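Local structure of archaeal actin homolog (Thermoplasma acidophilum, 2FSJ) at residues Val137-Leu149 with Val158-Pro170. The protein polymerizes into bundles of helical filaments in a reaction that requires nucleoside triphosphate and works optimally with ATP. Sequence-based numbering, arbitrary orientation.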
loop_
_atom_site.group_PDB
_atom_site.type_symbol
_atom_site.label_atom_id
_atom_site.label_comp_id
_atom_site.label_asym_id
_atom_site.label_seq_id
_atom_site.Cartn_x
_atom_site.Cartn_y
_atom_site.Cartn_z
ATOM N N VAL A 137 13.693 7.653 -4.220
ATOM C CA VAL A 137 14.439 6.657 -5.017
ATOM C C VAL A 137 15.935 6.714 -4.648
ATOM O O VAL A 137 16.539 5.672 -4.360
ATOM C CB VAL A 137 14.241 6.791 -6.541
ATOM C CG1 VAL A 137 15.236 5.922 -7.301
ATOM C CG2 VAL A 137 12.831 6.403 -6.968
ATOM N N LYS A 138 16.509 7.918 -4.605
ATOM C CA LYS A 138 17.904 8.100 -4.228
ATOM C C LYS A 138 18.162 7.510 -2.823
ATOM O O LYS A 138 19.088 6.686 -2.657
ATOM C CB LYS A 138 18.282 9.586 -4.275
ATOM C CG LYS A 138 19.710 9.886 -3.791
ATOM C CD LYS A 138 20.046 11.366 -3.823
ATOM C CE LYS A 138 21.566 11.624 -3.565
ATOM N NZ LYS A 138 21.899 11.501 -2.160
ATOM N N ALA A 139 17.326 7.867 -1.850
ATOM C CA ALA A 139 17.461 7.364 -0.471
ATOM C C ALA A 139 17.387 5.831 -0.389
ATOM O O ALA A 139 18.139 5.216 0.375
ATOM C CB ALA A 139 16.439 7.988 0.463
ATOM N N ALA A 140 16.455 5.249 -1.156
ATOM C CA ALA A 140 16.203 3.802 -1.156
ATOM C C ALA A 140 17.400 3.052 -1.722
ATOM O O ALA A 140 17.870 2.036 -1.160
ATOM C CB ALA A 140 14.978 3.469 -1.939
ATOM N N LYS A 141 17.919 3.557 -2.815
ATOM C CA LYS A 141 19.096 2.970 -3.439
ATOM C C LYS A 141 20.277 3.035 -2.464
ATOM O O LYS A 141 21.015 2.054 -2.298
ATOM C CB LYS A 141 19.387 3.661 -4.769
ATOM C CG LYS A 141 18.557 3.151 -5.886
ATOM C CD LYS A 141 18.691 3.991 -7.151
ATOM C CE LYS A 141 18.001 3.310 -8.299
ATOM N NZ LYS A 141 18.624 3.667 -9.607
ATOM N N GLU A 142 20.450 4.164 -1.791
ATOM C CA GLU A 142 21.554 4.300 -0.854
ATOM C C GLU A 142 21.423 3.348 0.340
ATOM O O GLU A 142 22.419 2.831 0.846
ATOM C CB GLU A 142 21.686 5.768 -0.404
ATOM C CG GLU A 142 22.229 6.618 -1.553
ATOM C CD GLU A 142 22.127 8.122 -1.331
ATOM O OE1 GLU A 142 21.789 8.540 -0.203
ATOM O OE2 GLU A 142 22.424 8.869 -2.292
ATOM N N ALA A 143 20.183 3.127 0.781
ATOM C CA ALA A 143 19.891 2.308 1.936
ATOM C C ALA A 143 20.013 0.835 1.616
ATOM O O ALA A 143 20.366 0.070 2.504
ATOM C CB ALA A 143 18.471 2.605 2.491
ATOM N N LEU A 144 19.719 0.447 0.366
ATOM C CA LEU A 144 19.430 -0.946 0.029
ATOM C C LEU A 144 20.256 -1.571 -1.037
ATOM O O LEU A 144 20.506 -2.775 -0.970
ATOM C CB LEU A 144 17.945 -1.147 -0.335
ATOM C CG LEU A 144 16.896 -0.804 0.708
ATOM C CD1 LEU A 144 15.519 -0.857 0.005
ATOM C CD2 LEU A 144 16.982 -1.753 1.940
ATOM N N GLU A 145 20.682 -0.822 -2.053
ATOM C CA GLU A 145 21.399 -1.442 -3.165
ATOM C C GLU A 145 22.808 -1.834 -2.735
ATOM O O GLU A 145 23.448 -1.093 -1.976
ATOM C CB GLU A 145 21.509 -0.509 -4.388
ATOM C CG GLU A 145 20.473 -0.718 -5.435
ATOM C CD GLU A 145 20.624 0.162 -6.672
ATOM O OE1 GLU A 145 19.887 -0.119 -7.615
ATOM O OE2 GLU A 145 21.423 1.135 -6.693
ATOM N N ASN A 146 23.283 -2.950 -3.249
ATOM C CA ASN A 146 24.612 -3.489 -2.905
ATOM C C ASN A 146 24.825 -3.624 -1.412
ATOM O O ASN A 146 25.935 -3.365 -0.914
ATOM C CB ASN A 146 25.695 -2.576 -3.475
ATOM C CG ASN A 146 25.577 -2.425 -4.959
ATOM O OD1 ASN A 146 25.445 -1.291 -5.489
ATOM N ND2 ASN A 146 25.603 -3.540 -5.652
ATOM N N LYS A 147 23.740 -3.962 -0.692
ATOM C CA LYS A 147 23.822 -4.330 0.716
ATOM C C LYS A 147 23.527 -5.815 0.818
ATOM O O LYS A 147 22.647 -6.312 0.131
ATOM C CB LYS A 147 22.794 -3.616 1.559
ATOM C CG LYS A 147 22.811 -2.084 1.549
ATOM C CD LYS A 147 24.079 -1.422 1.913
ATOM C CE LYS A 147 23.969 0.128 1.802
ATOM N NZ LYS A 147 24.448 0.604 0.512
ATOM N N VAL A 148 24.229 -6.484 1.728
ATOM C CA VAL A 148 23.889 -7.835 2.152
ATOM C C VAL A 148 22.986 -7.777 3.376
ATOM O O VAL A 148 23.342 -7.229 4.407
ATOM C CB VAL A 148 25.157 -8.632 2.459
ATOM C CG1 VAL A 148 24.870 -9.959 3.127
ATOM C CG2 VAL A 148 25.944 -8.858 1.145
ATOM N N LEU A 149 21.787 -8.304 3.235
ATOM C CA LEU A 149 20.863 -8.392 4.349
ATOM C C LEU A 149 20.841 -9.782 4.901
ATOM O O LEU A 149 20.637 -10.747 4.170
ATOM C CB LEU A 149 19.459 -8.075 3.862
ATOM C CG LEU A 149 19.220 -6.794 3.050
ATOM C CD1 LEU A 149 17.663 -6.619 3.005
ATOM C CD2 LEU A 149 19.911 -5.571 3.617
ATOM N N VAL A 158 19.335 -18.725 9.437
ATOM C CA VAL A 158 19.782 -17.494 8.783
ATOM C C VAL A 158 19.518 -17.596 7.289
ATOM O O VAL A 158 19.842 -18.586 6.649
ATOM C CB VAL A 158 21.299 -17.253 8.990
ATOM C CG1 VAL A 158 21.849 -16.144 8.114
ATOM C CG2 VAL A 158 21.583 -16.997 10.454
ATOM N N ARG A 159 18.917 -16.539 6.741
ATOM C CA ARG A 159 18.762 -16.379 5.326
ATOM C C ARG A 159 19.422 -15.055 4.913
ATOM O O ARG A 159 19.182 -14.003 5.514
ATOM C CB ARG A 159 17.289 -16.380 4.964
ATOM C CG ARG A 159 16.584 -17.696 5.211
ATOM C CD ARG A 159 15.133 -17.730 4.762
ATOM N NE ARG A 159 14.445 -18.799 5.436
ATOM C CZ ARG A 159 13.128 -18.905 5.583
ATOM N NH1 ARG A 159 12.285 -18.060 5.016
ATOM N NH2 ARG A 159 12.660 -19.888 6.288
ATOM N N GLN A 160 20.187 -15.102 3.849
ATOM C CA GLN A 160 20.940 -13.959 3.379
ATOM C C GLN A 160 20.556 -13.522 1.958
ATOM O O GLN A 160 20.392 -14.362 1.048
ATOM C CB GLN A 160 22.446 -14.286 3.482
ATOM C CG GLN A 160 23.265 -13.090 3.715
ATOM C CD GLN A 160 24.703 -13.396 4.174
ATOM O OE1 GLN A 160 25.209 -12.822 5.141
ATOM N NE2 GLN A 160 25.329 -14.250 3.465
ATOM N N PHE A 161 20.424 -12.213 1.756
ATOM C CA PHE A 161 19.944 -11.622 0.497
ATOM C C PHE A 161 20.900 -10.495 0.083
ATOM O O PHE A 161 21.206 -9.572 0.880
ATOM C CB PHE A 161 18.501 -11.067 0.680
ATOM C CG PHE A 161 17.538 -12.056 1.293
ATOM C CD1 PHE A 161 16.828 -12.973 0.486
ATOM C CD2 PHE A 161 17.350 -12.099 2.662
ATOM C CE1 PHE A 161 15.928 -13.863 1.040
ATOM C CE2 PHE A 161 16.437 -13.016 3.237
ATOM C CZ PHE A 161 15.752 -13.924 2.409
ATOM N N ASN A 162 21.392 -10.581 -1.147
ATOM C CA ASN A 162 22.267 -9.582 -1.742
ATOM C C ASN A 162 21.441 -8.773 -2.681
ATOM O O ASN A 162 20.956 -9.271 -3.726
ATOM C CB ASN A 162 23.416 -10.202 -2.520
ATOM C CG ASN A 162 24.376 -9.134 -3.134
ATOM O OD1 ASN A 162 24.502 -7.984 -2.650
ATOM N ND2 ASN A 162 25.051 -9.521 -4.203
ATOM N N ILE A 163 21.194 -7.536 -2.300
ATOM C CA ILE A 163 20.342 -6.712 -3.111
ATOM C C ILE A 163 21.256 -6.106 -4.157
ATOM O O ILE A 163 22.059 -5.232 -3.813
ATOM C CB ILE A 163 19.661 -5.590 -2.259
ATOM C CG1 ILE A 163 18.938 -6.207 -1.034
ATOM C CG2 ILE A 163 18.800 -4.781 -3.184
ATOM C CD1 ILE A 163 17.893 -5.292 -0.280
ATOM N N THR A 164 21.146 -6.566 -5.403
ATOM C CA THR A 164 22.034 -6.133 -6.509
ATOM C C THR A 164 21.487 -4.929 -7.237
ATOM O O THR A 164 22.249 -4.132 -7.824
ATOM C CB THR A 164 22.304 -7.239 -7.554
ATOM O OG1 THR A 164 21.093 -7.604 -8.228
ATOM C CG2 THR A 164 22.791 -8.504 -6.927
ATOM N N ARG A 165 20.164 -4.784 -7.231
ATOM C CA ARG A 165 19.557 -3.689 -7.991
ATOM C C ARG A 165 18.168 -3.450 -7.501
ATOM O O ARG A 165 17.473 -4.393 -7.178
ATOM C CB ARG A 165 19.500 -4.018 -9.474
ATOM C CG ARG A 165 19.078 -2.871 -10.346
ATOM C CD ARG A 165 19.539 -2.912 -11.822
ATOM N NE ARG A 165 20.020 -4.227 -12.242
ATOM C CZ ARG A 165 19.343 -5.096 -12.988
ATOM N NH1 ARG A 165 18.119 -4.813 -13.429
ATOM N NH2 ARG A 165 19.897 -6.271 -13.298
ATOM N N LEU A 166 17.810 -2.171 -7.424
ATOM C CA LEU A 166 16.483 -1.737 -7.086
ATOM C C LEU A 166 15.941 -0.966 -8.280
ATOM O O LEU A 166 16.532 0.060 -8.674
ATOM C CB LEU A 166 16.579 -0.859 -5.840
ATOM C CG LEU A 166 15.320 -0.338 -5.204
ATOM C CD1 LEU A 166 14.405 -1.478 -4.738
ATOM C CD2 LEU A 166 15.679 0.612 -4.057
ATOM N N ILE A 167 14.832 -1.440 -8.853
ATOM C CA ILE A 167 14.145 -0.777 -9.937
ATOM C C ILE A 167 12.864 -0.158 -9.333
ATOM O O ILE A 167 12.154 -0.817 -8.587
ATOM C CB ILE A 167 13.811 -1.767 -11.050
ATOM C CG1 ILE A 167 15.113 -2.359 -11.677
ATOM C CG2 ILE A 167 12.894 -1.134 -12.142
ATOM C CD1 ILE A 167 16.038 -1.323 -12.265
ATOM N N MET A 168 12.597 1.089 -9.681
ATOM C CA MET A 168 11.530 1.870 -9.066
ATOM C C MET A 168 10.626 2.496 -10.102
ATOM O O MET A 168 11.112 3.035 -11.091
ATOM C CB MET A 168 12.140 2.977 -8.213
ATOM C CG MET A 168 12.965 2.469 -7.052
ATOM S SD MET A 168 11.981 1.718 -5.771
ATOM C CE MET A 168 11.193 3.184 -4.916
ATOM N N ARG A 169 9.321 2.504 -9.832
ATOM C CA ARG A 169 8.364 3.243 -10.659
ATOM C C ARG A 169 7.468 4.054 -9.749
ATOM O O ARG A 169 7.287 3.624 -8.623
ATOM C CB ARG A 169 7.495 2.284 -11.432
ATOM C CG ARG A 169 8.182 1.618 -12.597
ATOM C CD ARG A 169 8.625 2.570 -13.706
ATOM N NE ARG A 169 9.283 1.814 -14.762
ATOM C CZ ARG A 169 10.582 1.518 -14.800
ATOM N NH1 ARG A 169 11.434 1.937 -13.849
ATOM N NH2 ARG A 169 11.046 0.815 -15.827
ATOM N N PRO A 170 6.902 5.183 -10.212
ATOM C CA PRO A 170 5.963 5.962 -9.398
ATOM C C PRO A 170 4.755 5.153 -9.005
ATOM O O PRO A 170 4.243 4.373 -9.813
ATOM C CB PRO A 170 5.584 7.133 -10.321
ATOM C CG PRO A 170 6.777 7.312 -11.167
ATOM C CD PRO A 170 7.145 5.871 -11.485
#
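Leu149 and Phe161 exchange a reciprocal pair of backbone hydrogen bonds, Leu149 N to Phe161 O at 2.7 Å and Phe161 N to Leu149 O at 2.8 Å. With the adjoining non-hydrogen-bonded pair Val148-Asn162, they define the antiparallel register of the hairpin formed by strands 147-152 and 158-170, at one border of the actin-like N-terminal domain's sheet; Ile163 N adds a nearly straight bond to Lys147 O (3.1 Å). The compact part lies on the helix-covered face. There Leu149 CD1 meets Ile163 CD1 at 3.6 Å, their side chains crossing at a slant, while Ile163 CB abuts Leu144 O, the carbonyl that opens the type II turn Leu144-Lys147. Farther along, the helical segment 137-144 runs nearly antiparallel to strand 158-170, their directions 167° apart. With CG of Leu166 anti to its backbone N (chi1 -176°), the side chain extends to the helix and its CD2 lies 3.6 Å from Ala140 CB; Val137 CG2 rests on Met168 CB. Ile124 of the adjoining strand 120-128 extends this row, touching both Ile163 and Leu166.

The face bearing Val148 and Asn162 is looser: Val148 is exposed, and its CG2 comes no closer than 4.2 Å to Asn162 OD1. Its CG1 lies 3.5 Å from Gln160 OE1, which is hydrogen-bonded to Thr150 OG1; Asn162 ND2 is hydrogen-bonded to Asp121 OD1. Just past the helix, the extended chain of Glu145 takes Leu166 N on the anti lone pair of OE1 (2.9 Å, 169° at the hydrogen). Were Glu145 cut back to an alanine, Leu166 N would probably lose this acceptor, leaving the helix end less firmly tied to the strand. Main-chain pairing thus holds the hairpin, apolar packing seats the helix, and one carboxylate supplies a strand N-H with an acceptor where the neighbouring strand has given way to helix.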